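Side-chain contacts in TRAP dicarboxylate transporter-DctP subunit (Desulfovibrio desulfuricans subsp. desulfuricans, PDB 4NHB), which binds sn-glycerol-3-phosphate and is probably the periplasmic solute-binding component of a TRAP transporter: residues A[32-37]-A[76-81]; A[132-135]-A[141-144]; A[45-50]-A[64-69]; A[54-59]-A[262-267]. All blocks are in the same frame, centred on the assembly; numbering follows the deposited sequence.

Contact 1 (A[32-37]-A[76-81]); sequences KMAGMK and DAYIAA. With G3P (sn-glycerol-3-phosphate), chain P.
Ala-34, the last residue of strand 30-34, lies over helix 75-84 with its CA 6.5 Å from that of Tyr-78, and no hydrogen bond joins the two segments. The CB of Ala-34 points at the helix and rests on the root of the tyrosine, 3.8 Å from Tyr-78 CB. From there the ring runs beneath the chain as it leaves the strand. Tyr-78 takes the chi1 of 71°, which sets CG between its own N and carbonyl carbon and lays the ring along residues 34 to 36. One face receives backbone atoms, among them Ala-34 O, 4.1 Å above the plane and toward the rim. Beyond the ring, Met-36 CB sits at the edge near the ring plane, 3.3 Å from Tyr-78 OH. That hydroxyl makes weak hydrogen bonds to Ala-91 O and Thr-92 OG1 of strand 89-92. In this periplasmic binding protein fold the turn after strand 30-34 enters the ligand cleft, carrying Met-36 and Lys-37, and Tyr-78 packs against it. Met-36 bends at chi3 (-73°), bringing its CE 3.6 Å from O4P of sn-glycerol-3-phosphate. Lys-37 reaches the same phosphate oxygen by a hydrogen bond of 2.7 Å from NZ to O4P. Its ammonium also makes a salt bridge with Asp-215 and a cation-pi contact with Phe-194.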
loop_
_atom_site.group_PDB
_atom_site.type_symbol
_atom_site.label_atom_id
_atom_site.label_comp_id
_atom_site.label_asym_id
_atom_site.label_seq_id
_atom_site.Cartn_x
_atom_site.Cartn_y
_atom_site.Cartn_z
ATOM N N LYS A 32 12.593 -7.182 -14.631
ATOM C CA LYS A 32 12.125 -8.029 -13.554
ATOM C C LYS A 32 11.543 -7.121 -12.497
ATOM O O LYS A 32 12.174 -6.153 -12.102
ATOM C CB LYS A 32 13.277 -8.793 -12.949
ATOM C CG LYS A 32 14.220 -9.454 -13.956
ATOM C CD LYS A 32 13.975 -10.920 -14.045
ATOM C CE LYS A 32 14.778 -11.553 -15.182
ATOM N NZ LYS A 32 15.915 -12.368 -14.687
ATOM N N MET A 33 10.319 -7.430 -12.084
ATOM C CA MET A 33 9.601 -6.703 -11.074
ATOM C C MET A 33 9.132 -7.640 -9.985
ATOM O O MET A 33 8.442 -8.630 -10.256
ATOM C CB MET A 33 8.351 -6.078 -11.682
ATOM C CG MET A 33 7.693 -5.052 -10.813
ATOM S SD MET A 33 6.138 -4.510 -11.517
ATOM C CE MET A 33 6.590 -3.898 -13.127
ATOM N N ALA A 34 9.448 -7.301 -8.754
ATOM C CA ALA A 34 8.987 -8.090 -7.623
ATOM C C ALA A 34 7.896 -7.362 -6.881
ATOM O O ALA A 34 7.849 -6.136 -6.857
ATOM C CB ALA A 34 10.126 -8.360 -6.681
ATOM N N GLY A 35 7.030 -8.143 -6.251
ATOM C CA GLY A 35 6.016 -7.615 -5.362
ATOM C C GLY A 35 5.719 -8.541 -4.216
ATOM O O GLY A 35 6.398 -9.557 -4.045
ATOM N N MET A 36 4.682 -8.194 -3.455
ATOM C CA MET A 36 4.481 -8.760 -2.127
ATOM C C MET A 36 3.089 -9.313 -1.981
ATOM O O MET A 36 2.749 -9.821 -0.904
ATOM C CB MET A 36 4.732 -7.701 -1.027
ATOM C CG MET A 36 3.761 -6.542 -1.072
ATOM S SD MET A 36 4.010 -5.357 0.318
ATOM C CE MET A 36 3.360 -6.322 1.685
ATOM N N LYS A 37 2.295 -9.245 -3.059
ATOM C CA LYS A 37 0.880 -9.615 -2.976
ATOM C C LYS A 37 0.512 -10.791 -3.891
ATOM O O LYS A 37 1.187 -11.075 -4.886
ATOM C CB LYS A 37 -0.057 -8.412 -3.234
ATOM C CG LYS A 37 0.091 -7.228 -2.292
ATOM C CD LYS A 37 -0.202 -7.605 -0.813
ATOM C CE LYS A 37 0.013 -6.405 0.117
ATOM N NZ LYS A 37 -0.503 -6.657 1.507
ATOM N N ASP A 76 11.854 -6.005 2.363
ATOM C CA ASP A 76 13.194 -5.507 2.638
ATOM C C ASP A 76 14.164 -6.040 1.597
ATOM O O ASP A 76 14.933 -5.273 1.018
ATOM C CB ASP A 76 13.652 -5.878 4.043
ATOM C CG ASP A 76 13.060 -4.990 5.080
ATOM O OD1 ASP A 76 12.252 -4.101 4.711
ATOM O OD2 ASP A 76 13.394 -5.192 6.264
ATOM N N ALA A 77 14.110 -7.344 1.323
ATOM C CA ALA A 77 15.029 -7.913 0.338
ATOM C C ALA A 77 14.820 -7.408 -1.072
ATOM O O ALA A 77 15.781 -7.083 -1.748
ATOM C CB ALA A 77 14.959 -9.415 0.334
ATOM N N TYR A 78 13.578 -7.351 -1.543
ATOM C CA TYR A 78 13.420 -7.004 -2.946
ATOM C C TYR A 78 13.606 -5.491 -3.132
ATOM O O TYR A 78 14.025 -5.090 -4.200
ATOM C CB TYR A 78 12.131 -7.574 -3.594
ATOM C CG TYR A 78 10.783 -6.982 -3.177
ATOM C CD1 TYR A 78 10.462 -5.653 -3.429
ATOM C CD2 TYR A 78 9.837 -7.774 -2.568
ATOM C CE1 TYR A 78 9.239 -5.133 -3.069
ATOM C CE2 TYR A 78 8.581 -7.286 -2.227
ATOM C CZ TYR A 78 8.270 -5.976 -2.490
ATOM O OH TYR A 78 7.000 -5.508 -2.145
ATOM N N ILE A 79 13.334 -4.674 -2.101
ATOM C CA ILE A 79 13.627 -3.224 -2.196
ATOM C C ILE A 79 15.148 -3.069 -2.406
ATOM O O ILE A 79 15.620 -2.438 -3.359
ATOM C CB ILE A 79 13.132 -2.444 -0.948
ATOM C CG1 ILE A 79 11.605 -2.298 -1.014
ATOM C CG2 ILE A 79 13.778 -1.068 -0.887
ATOM C CD1 ILE A 79 10.875 -2.027 0.338
ATOM N N ALA A 80 15.905 -3.763 -1.569
ATOM C CA ALA A 80 17.365 -3.697 -1.623
ATOM C C ALA A 80 17.847 -4.187 -2.962
ATOM O O ALA A 80 18.731 -3.585 -3.540
ATOM C CB ALA A 80 17.968 -4.544 -0.505
ATOM N N ALA A 81 17.263 -5.277 -3.465
ATOM C CA ALA A 81 17.666 -5.802 -4.764
ATOM C C ALA A 81 17.349 -4.813 -5.874
ATOM O O ALA A 81 18.060 -4.771 -6.897
ATOM C CB ALA A 81 16.992 -7.125 -5.056
HETATM O O1 G3P P . 1.994 0.182 2.333
HETATM C C1 G3P P . 2.268 -0.556 3.487
HETATM C C2 G3P P . 1.377 -1.804 3.535
HETATM O O2 G3P P . 1.611 -2.580 2.391
HETATM C C3 G3P P . 1.708 -2.618 4.797
HETATM O O1P G3P P . 0.589 -3.359 5.164
HETATM O O4P G3P P . 0.478 -4.852 3.244
HETATM O O2P G3P P . 1.839 -5.555 5.276
HETATM O O3P G3P P . -0.652 -5.574 5.385
HETATM P P G3P P . 0.573 -4.931 4.741
#

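Contact 2 (A[132-135]-A[141-144]); sequences EGFT and RTLN
A tight helix-to-strand connection forms this contact: the short helix 134-138 turns back on strand 140-142, an edge of the large mixed sheet that pairs with strand 235-243. Thr-135 and Arg-141 are the closest pair of the backbone, CA to CA 5.5 Å, and Gly-133 is the N-cap of the helix. The side chains touch at two places. Phe-134 and Thr-142 cross at about a right angle, and the hydroxyl of Thr-142 approaches the CD2-CE2 bond of the ring obliquely, with OG1 3.2 Å from Phe-134 CE2 and 3.3 Å from Phe-134 CD2. Phe-134 has CG anti to its own N (chi1 169°), which sends the ring toward the strand, where it also touches His-100 and Met-103. The second place is Thr-135, whose OG1 stands 3.8 Å from Arg-141 CA while the CB of Arg-141 points away from the helix. A water bridges the segments: it donates to Thr-135 OG1 at 2.9 Å and accepts from Thr-142 N at 2.9 Å. This water also lies at the edge of the Phe-134 ring, in its plane. Thr-135 OG1 is also bonded to Leu-140 O, and Thr-142 OG1 to Asn-131 ND2. With no direct hydrogen bond across the segments, the polar link is carried by the water, which occupies a backbone N-H of the strand, while both hydroxyls are satisfied by residues just outside the segments.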
loop_
_atom_site.group_PDB
_atom_site.type_symbol
_atom_site.label_atom_id
_atom_site.label_comp_id
_atom_site.label_asym_id
_atom_site.label_seq_id
_atom_site.Cartn_x
_atom_site.Cartn_y
_atom_site.Cartn_z
ATOM N N GLU A 132 9.690 14.495 -3.185
ATOM C CA GLU A 132 10.867 15.350 -3.320
ATOM C C GLU A 132 12.033 14.807 -2.527
ATOM O O GLU A 132 11.942 14.660 -1.315
ATOM C CB GLU A 132 10.582 16.778 -2.825
ATOM C CG GLU A 132 10.416 17.765 -3.931
ATOM C CD GLU A 132 11.622 17.800 -4.826
ATOM O OE1 GLU A 132 12.746 17.600 -4.307
ATOM O OE2 GLU A 132 11.440 18.005 -6.045
ATOM N N GLY A 133 13.147 14.559 -3.196
ATOM C CA GLY A 133 14.335 14.112 -2.491
ATOM C C GLY A 133 14.433 12.601 -2.316
ATOM O O GLY A 133 15.479 12.091 -1.957
ATOM N N PHE A 134 13.352 11.869 -2.575
ATOM C CA PHE A 134 13.356 10.420 -2.357
ATOM C C PHE A 134 14.414 9.711 -3.201
ATOM O O PHE A 134 15.149 8.843 -2.722
ATOM C CB PHE A 134 11.984 9.829 -2.685
ATOM C CG PHE A 134 11.975 8.345 -2.735
ATOM C CD1 PHE A 134 12.117 7.615 -1.588
ATOM C CD2 PHE A 134 11.793 7.680 -3.923
ATOM C CE1 PHE A 134 12.127 6.245 -1.630
ATOM C CE2 PHE A 134 11.779 6.298 -3.968
ATOM C CZ PHE A 134 11.936 5.593 -2.836
ATOM N N THR A 135 14.478 10.065 -4.463
ATOM C CA THR A 135 15.335 9.345 -5.400
ATOM C C THR A 135 16.809 9.531 -5.055
ATOM O O THR A 135 17.618 8.633 -5.240
ATOM C CB THR A 135 15.142 9.826 -6.837
ATOM O OG1 THR A 135 13.814 9.549 -7.275
ATOM C CG2 THR A 135 16.120 9.123 -7.755
ATOM N N ARG A 141 13.062 5.557 -8.347
ATOM C CA ARG A 141 12.163 6.558 -8.863
ATOM C C ARG A 141 10.772 6.003 -8.676
ATOM O O ARG A 141 10.483 4.894 -9.116
ATOM C CB ARG A 141 12.449 6.755 -10.332
ATOM C CG ARG A 141 11.757 7.893 -11.033
ATOM C CD ARG A 141 12.391 7.962 -12.437
ATOM N NE ARG A 141 12.006 9.110 -13.238
ATOM C CZ ARG A 141 12.721 10.225 -13.351
ATOM N NH1 ARG A 141 13.864 10.368 -12.697
ATOM N NH2 ARG A 141 12.281 11.208 -14.117
ATOM N N THR A 142 9.920 6.780 -8.025
ATOM C CA THR A 142 8.540 6.387 -7.803
ATOM C C THR A 142 7.683 6.742 -9.022
ATOM O O THR A 142 7.512 7.921 -9.330
ATOM C CB THR A 142 8.046 7.142 -6.567
ATOM O OG1 THR A 142 9.003 6.969 -5.498
ATOM C CG2 THR A 142 6.681 6.639 -6.124
ATOM N N LEU A 143 7.150 5.755 -9.729
ATOM C CA LEU A 143 6.496 6.030 -11.021
ATOM C C LEU A 143 5.004 6.329 -10.926
ATOM O O LEU A 143 4.409 6.883 -11.859
ATOM C CB LEU A 143 6.710 4.861 -11.984
ATOM C CG LEU A 143 8.134 4.618 -12.523
ATOM C CD1 LEU A 143 8.204 3.306 -13.334
ATOM C CD2 LEU A 143 8.611 5.807 -13.370
ATOM N N ASN A 144 4.361 5.907 -9.844
ATOM C CA ASN A 144 2.947 6.164 -9.723
ATOM C C ASN A 144 2.503 5.999 -8.270
ATOM O O ASN A 144 3.338 5.780 -7.382
ATOM C CB ASN A 144 2.162 5.252 -10.686
ATOM C CG ASN A 144 2.288 3.754 -10.365
ATOM O OD1 ASN A 144 2.813 3.353 -9.320
ATOM N ND2 ASN A 144 1.845 2.927 -11.307
HETATM O O HOH W 1 10.923 9.417 -7.182
#

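Contact 3 (A[45-50]-A[64-69]); sequences IGMHLF and VQVFPN
Met-47 has CG anti to its carbonyl carbon and folds back at chi3 (79°), which turns its CE onto Val-66; His-48 shares the first torsion, and its ring swings round to the same valine although its CB starts out pointing away from the strand. Val-66 is thus held between two neighbouring residues of the helix. Its CG1 meets Met-47 CE at 3.7 Å and also lies over one face of the imidazole, a CH-pi contact with the carbon 4.1 Å from the His-48 ring centroid and 26° off the ring normal. The methyl is displaced toward the rim of the ring, on the side of CE1. Val-66 CB adds to the grip at 3.7 Å from His-48 CE1. The far nitrogen of the imidazole, NE2, is hydrogen-bonded to Glu-39, which probably restrains the rotation of the ring. Helix 42-57 is the crossover of the beta-alpha-beta unit made with the parallel strands 30-34 and 63-67. Segment 45-50 runs antiparallel to strand 64-67 at 170°, the axes 8.7 Å apart, as the crossover requires. One turn further along the helix, Phe-50 CE2 meets Val-64 CG2 obliquely at 4.0 Å, the two side chains crossing at about a right angle. Deeper in the interface Met-47 and Phe-50 both touch Met-33 of the central strand and Leu-240 of strand 235-243.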
loop_
_atom_site.group_PDB
_atom_site.type_symbol
_atom_site.label_atom_id
_atom_site.label_comp_id
_atom_site.label_asym_id
_atom_site.label_seq_id
_atom_site.Cartn_x
_atom_site.Cartn_y
_atom_site.Cartn_z
ATOM N N ILE A 45 -2.328 -7.095 -9.934
ATOM C CA ILE A 45 -3.058 -6.700 -11.138
ATOM C C ILE A 45 -2.370 -5.489 -11.800
ATOM O O ILE A 45 -2.151 -5.459 -13.006
ATOM C CB ILE A 45 -4.497 -6.316 -10.783
ATOM C CG1 ILE A 45 -5.237 -7.519 -10.184
ATOM C CG2 ILE A 45 -5.208 -5.778 -12.029
ATOM C CD1 ILE A 45 -6.556 -7.151 -9.495
ATOM N N GLY A 46 -2.023 -4.507 -10.977
ATOM C CA GLY A 46 -1.283 -3.339 -11.404
ATOM C C GLY A 46 0.003 -3.659 -12.133
ATOM O O GLY A 46 0.276 -3.091 -13.186
ATOM N N MET A 47 0.789 -4.558 -11.562
ATOM C CA MET A 47 2.070 -4.978 -12.115
ATOM C C MET A 47 1.923 -5.576 -13.491
ATOM O O MET A 47 2.670 -5.231 -14.429
ATOM C CB MET A 47 2.675 -6.026 -11.166
ATOM C CG MET A 47 3.073 -5.404 -9.820
ATOM S SD MET A 47 3.359 -6.626 -8.513
ATOM C CE MET A 47 4.972 -7.092 -9.049
ATOM N N HIS A 48 0.967 -6.473 -13.627
ATOM C CA HIS A 48 0.742 -7.115 -14.913
ATOM C C HIS A 48 0.273 -6.093 -15.951
ATOM O O HIS A 48 0.714 -6.122 -17.110
ATOM C CB HIS A 48 -0.290 -8.237 -14.793
ATOM C CG HIS A 48 0.202 -9.457 -14.069
ATOM N ND1 HIS A 48 1.223 -10.253 -14.548
ATOM C CD2 HIS A 48 -0.187 -10.010 -12.894
ATOM C CE1 HIS A 48 1.436 -11.245 -13.699
ATOM N NE2 HIS A 48 0.596 -11.115 -12.685
ATOM N N LEU A 49 -0.620 -5.192 -15.544
ATOM C CA LEU A 49 -1.165 -4.221 -16.486
ATOM C C LEU A 49 -0.020 -3.342 -16.949
ATOM O O LEU A 49 0.089 -3.065 -18.139
ATOM C CB LEU A 49 -2.306 -3.355 -15.904
ATOM C CG LEU A 49 -3.671 -3.952 -15.570
ATOM C CD1 LEU A 49 -4.500 -2.969 -14.726
ATOM C CD2 LEU A 49 -4.406 -4.319 -16.849
ATOM N N PHE A 50 0.839 -2.906 -16.027
ATOM C CA PHE A 50 2.028 -2.148 -16.431
ATOM C C PHE A 50 2.836 -2.887 -17.475
ATOM O O PHE A 50 3.351 -2.279 -18.433
ATOM C CB PHE A 50 2.942 -1.857 -15.255
ATOM C CG PHE A 50 4.318 -1.395 -15.652
ATOM C CD1 PHE A 50 4.583 -0.051 -15.834
ATOM C CD2 PHE A 50 5.340 -2.306 -15.831
ATOM C CE1 PHE A 50 5.855 0.397 -16.177
ATOM C CE2 PHE A 50 6.610 -1.868 -16.203
ATOM C CZ PHE A 50 6.870 -0.519 -16.356
ATOM N N VAL A 64 8.263 -7.629 -19.455
ATOM C CA VAL A 64 8.272 -7.520 -18.002
ATOM C C VAL A 64 7.942 -8.851 -17.374
ATOM O O VAL A 64 6.895 -9.455 -17.655
ATOM C CB VAL A 64 7.243 -6.495 -17.544
ATOM C CG1 VAL A 64 7.241 -6.365 -16.001
ATOM C CG2 VAL A 64 7.520 -5.167 -18.211
ATOM N N GLN A 65 8.814 -9.308 -16.493
ATOM C CA GLN A 65 8.534 -10.513 -15.742
ATOM C C GLN A 65 8.144 -10.167 -14.327
ATOM O O GLN A 65 8.924 -9.546 -13.602
ATOM C CB GLN A 65 9.753 -11.445 -15.732
ATOM C CG GLN A 65 9.979 -12.079 -17.116
ATOM C CD GLN A 65 11.273 -12.871 -17.219
ATOM O OE1 GLN A 65 11.827 -13.307 -16.223
ATOM N NE2 GLN A 65 11.764 -13.031 -18.437
ATOM N N VAL A 66 6.964 -10.632 -13.933
ATOM C CA VAL A 66 6.346 -10.255 -12.681
ATOM C C VAL A 66 6.504 -11.362 -11.669
ATOM O O VAL A 66 6.136 -12.499 -11.931
ATOM C CB VAL A 66 4.857 -9.947 -12.890
ATOM C CG1 VAL A 66 4.174 -9.747 -11.546
ATOM C CG2 VAL A 66 4.732 -8.735 -13.804
ATOM N N PHE A 67 7.099 -11.022 -10.526
ATOM C CA PHE A 67 7.277 -11.957 -9.411
ATOM C C PHE A 67 6.522 -11.535 -8.162
ATOM O O PHE A 67 7.087 -10.912 -7.265
ATOM C CB PHE A 67 8.756 -12.055 -9.060
ATOM C CG PHE A 67 9.632 -12.530 -10.215
ATOM C CD1 PHE A 67 10.135 -11.632 -11.140
ATOM C CD2 PHE A 67 9.934 -13.878 -10.364
ATOM C CE1 PHE A 67 10.911 -12.064 -12.170
ATOM C CE2 PHE A 67 10.722 -14.310 -11.378
ATOM C CZ PHE A 67 11.218 -13.428 -12.284
ATOM N N PRO A 68 5.229 -11.854 -8.092
ATOM C CA PRO A 68 4.439 -11.380 -6.956
ATOM C C PRO A 68 4.576 -12.231 -5.717
ATOM O O PRO A 68 5.344 -13.190 -5.673
ATOM C CB PRO A 68 3.005 -11.553 -7.468
ATOM C CG PRO A 68 3.088 -12.739 -8.270
ATOM C CD PRO A 68 4.460 -12.805 -8.896
ATOM N N ASN A 69 3.797 -11.874 -4.705
ATOM C CA ASN A 69 3.643 -12.705 -3.514
ATOM C C ASN A 69 5.007 -13.059 -2.858
ATOM O O ASN A 69 5.259 -14.193 -2.424
ATOM C CB ASN A 69 2.835 -13.947 -3.892
ATOM C CG ASN A 69 2.170 -14.576 -2.694
ATOM O OD1 ASN A 69 1.946 -13.916 -1.672
ATOM N ND2 ASN A 69 1.914 -15.869 -2.782
#

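Contact 4 (A[54-59]-A[262-267]); sequences LKELSN and AKRSAD
This is a sparse surface contact between two helices, made where the C-terminal end of helix 42-57 passes the long helix 252-286, away from the ligand site. Arg-264 carries the whole of it from its side, its guanidinium reaching across to Glu-56 and Leu-57. Glu-56 OE1 lies 3.7 Å from Arg-264 NH2, a long salt bridge in which the two side chains cross at about a right angle and the carboxylate and guanidinium planes are 39° apart. No hydrogen bond forms between them, so the attraction is mainly electrostatic and, at the exposed surface, probably modest. The other amino group packs on a methyl, with Arg-264 NH1 4.0 Å from Leu-57 CD2. Bends at chi2 (-110°) and chi3 (-55°) carry the arginine into this position, and it also makes a cation-pi contact with Tyr-53, one turn back on the same helix as Glu-56. Leu-57 in turn packs on Trp-257 and Glu-260, continuing the interface along helix 252-286. At the C-terminal end of helix 42-57, Leu-54 O accepts two bonds, from Ser-58 N and from Ser-58 OG at 2.8 Å. The contact with Arg-264 thus sits on the last turn of this helix, which then ends at Asn-59, whose positive phi and backward bonds into that turn make a Schellman motif, a common C-terminal helix cap.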
loop_
_atom_site.group_PDB
_atom_site.type_symbol
_atom_site.label_atom_id
_atom_site.label_comp_id
_atom_site.label_asym_id
_atom_site.label_seq_id
_atom_site.Cartn_x
_atom_site.Cartn_y
_atom_site.Cartn_z
ATOM N N LEU A 54 3.381 -1.672 -21.290
ATOM C CA LEU A 54 4.740 -1.310 -21.696
ATOM C C LEU A 54 5.206 -2.067 -22.931
ATOM O O LEU A 54 5.978 -1.543 -23.756
ATOM C CB LEU A 54 5.724 -1.585 -20.568
ATOM C CG LEU A 54 7.166 -1.278 -20.962
ATOM C CD1 LEU A 54 7.252 0.185 -21.424
ATOM C CD2 LEU A 54 8.135 -1.608 -19.803
ATOM N N LYS A 55 4.773 -3.316 -23.030
ATOM C CA LYS A 55 5.059 -4.125 -24.193
ATOM C C LYS A 55 4.379 -3.517 -25.399
ATOM O O LYS A 55 4.988 -3.368 -26.452
ATOM C CB LYS A 55 4.508 -5.521 -23.995
ATOM C CG LYS A 55 5.210 -6.564 -24.798
ATOM C CD LYS A 55 4.343 -7.789 -25.031
ATOM C CE LYS A 55 5.192 -9.054 -25.065
ATOM N NZ LYS A 55 6.470 -8.886 -25.837
ATOM N N GLU A 56 3.097 -3.198 -25.214
ATOM C CA GLU A 56 2.268 -2.477 -26.184
ATOM C C GLU A 56 3.024 -1.245 -26.698
ATOM O O GLU A 56 3.416 -1.202 -27.854
ATOM C CB GLU A 56 0.945 -2.043 -25.509
ATOM C CG GLU A 56 -0.379 -2.358 -26.241
ATOM C CD GLU A 56 -1.631 -1.969 -25.400
ATOM O OE1 GLU A 56 -1.903 -0.765 -25.190
ATOM O OE2 GLU A 56 -2.345 -2.868 -24.931
ATOM N N LEU A 57 3.253 -0.267 -25.822
ATOM C CA LEU A 57 3.820 1.026 -26.212
ATOM C C LEU A 57 5.224 0.974 -26.811
ATOM O O LEU A 57 5.585 1.842 -27.618
ATOM C CB LEU A 57 3.847 1.978 -25.020
ATOM C CG LEU A 57 2.522 2.164 -24.281
ATOM C CD1 LEU A 57 2.716 3.171 -23.188
ATOM C CD2 LEU A 57 1.434 2.615 -25.250
ATOM N N SER A 58 6.012 -0.013 -26.389
ATOM C CA SER A 58 7.410 -0.146 -26.795
ATOM C C SER A 58 7.513 -1.117 -27.926
ATOM O O SER A 58 8.610 -1.440 -28.373
ATOM C CB SER A 58 8.220 -0.778 -25.693
ATOM O OG SER A 58 7.912 -2.169 -25.689
ATOM N N ASN A 59 6.376 -1.665 -28.312
ATOM C CA ASN A 59 6.295 -2.483 -29.495
ATOM C C ASN A 59 7.042 -3.787 -29.369
ATOM O O ASN A 59 7.641 -4.257 -30.337
ATOM C CB ASN A 59 6.813 -1.694 -30.716
ATOM C CG ASN A 59 6.037 -0.409 -30.955
ATOM O OD1 ASN A 59 6.575 0.706 -30.833
ATOM N ND2 ASN A 59 4.757 -0.557 -31.294
ATOM N N ALA A 262 3.050 3.124 -16.473
ATOM C CA ALA A 262 2.808 3.254 -15.016
ATOM C C ALA A 262 1.563 4.081 -14.748
ATOM O O ALA A 262 0.769 3.747 -13.860
ATOM C CB ALA A 262 3.991 3.854 -14.305
ATOM N N LYS A 263 1.352 5.135 -15.531
ATOM C CA LYS A 263 0.210 6.000 -15.301
ATOM C C LYS A 263 -1.073 5.251 -15.643
ATOM O O LYS A 263 -2.040 5.258 -14.875
ATOM C CB LYS A 263 0.314 7.285 -16.123
ATOM C CG LYS A 263 -0.898 8.234 -16.015
ATOM C CD LYS A 263 -1.404 8.423 -14.552
ATOM C CE LYS A 263 -2.019 9.823 -14.292
ATOM N NZ LYS A 263 -3.507 9.837 -14.066
ATOM N N ARG A 264 -1.091 4.608 -16.796
ATOM C CA ARG A 264 -2.285 3.873 -17.221
ATOM C C ARG A 264 -2.659 2.749 -16.231
ATOM O O ARG A 264 -3.827 2.566 -15.891
ATOM C CB ARG A 264 -2.111 3.292 -18.635
ATOM C CG ARG A 264 -1.706 4.290 -19.713
ATOM C CD ARG A 264 -2.827 4.575 -20.741
ATOM N NE ARG A 264 -3.393 3.393 -21.414
ATOM C CZ ARG A 264 -2.970 2.879 -22.578
ATOM N NH1 ARG A 264 -1.934 3.396 -23.222
ATOM N NH2 ARG A 264 -3.574 1.805 -23.088
ATOM N N SER A 265 -1.654 1.987 -15.804
ATOM C CA SER A 265 -1.837 0.932 -14.848
ATOM C C SER A 265 -2.396 1.473 -13.515
ATOM O O SER A 265 -3.358 0.941 -12.982
ATOM C CB SER A 265 -0.518 0.208 -14.607
ATOM O OG SER A 265 -0.739 -0.682 -13.563
ATOM N N ALA A 266 -1.816 2.552 -12.991
ATOM C CA ALA A 266 -2.325 3.154 -11.762
ATOM C C ALA A 266 -3.769 3.583 -11.938
ATOM O O ALA A 266 -4.638 3.357 -11.070
ATOM C CB ALA A 266 -1.479 4.352 -11.404
ATOM N N ASP A 267 -4.039 4.222 -13.060
ATOM C CA ASP A 267 -5.404 4.692 -13.370
ATOM C C ASP A 267 -6.433 3.528 -13.352
ATOM O O ASP A 267 -7.555 3.676 -12.836
ATOM C CB ASP A 267 -5.407 5.472 -14.707
ATOM C CG ASP A 267 -4.865 6.911 -14.551
ATOM O OD1 ASP A 267 -4.475 7.325 -13.431
ATOM O OD2 ASP A 267 -4.803 7.655 -15.543
#

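How the contacts relate
Contacts 1 and 3 lie side by side, centres 11 Å apart, on the parallel strands 30-34 and 63-67, joined by backbone bonds of Met-33 and Gly-35 to Phe-67; contact 3 is nested in the chain loop that contact 1 closes. Contact 4 shares helix 42-57 with contact 3, their centres 12 Å apart, and a hydrogen bond from Ser-265 OG to Gly-46 O joins them. Contact 2 comes later in sequence, inside the loop closed by contact 4. Contacts 1, 2 and 3 all reach the large mixed sheet, whereas helix 252-286 meets helix 42-57 in contact 4 and receives Asn-144 ND2 of contact 2 at Ala-262 O. Of the four, contact 1 alone holds ligand-pocket residues.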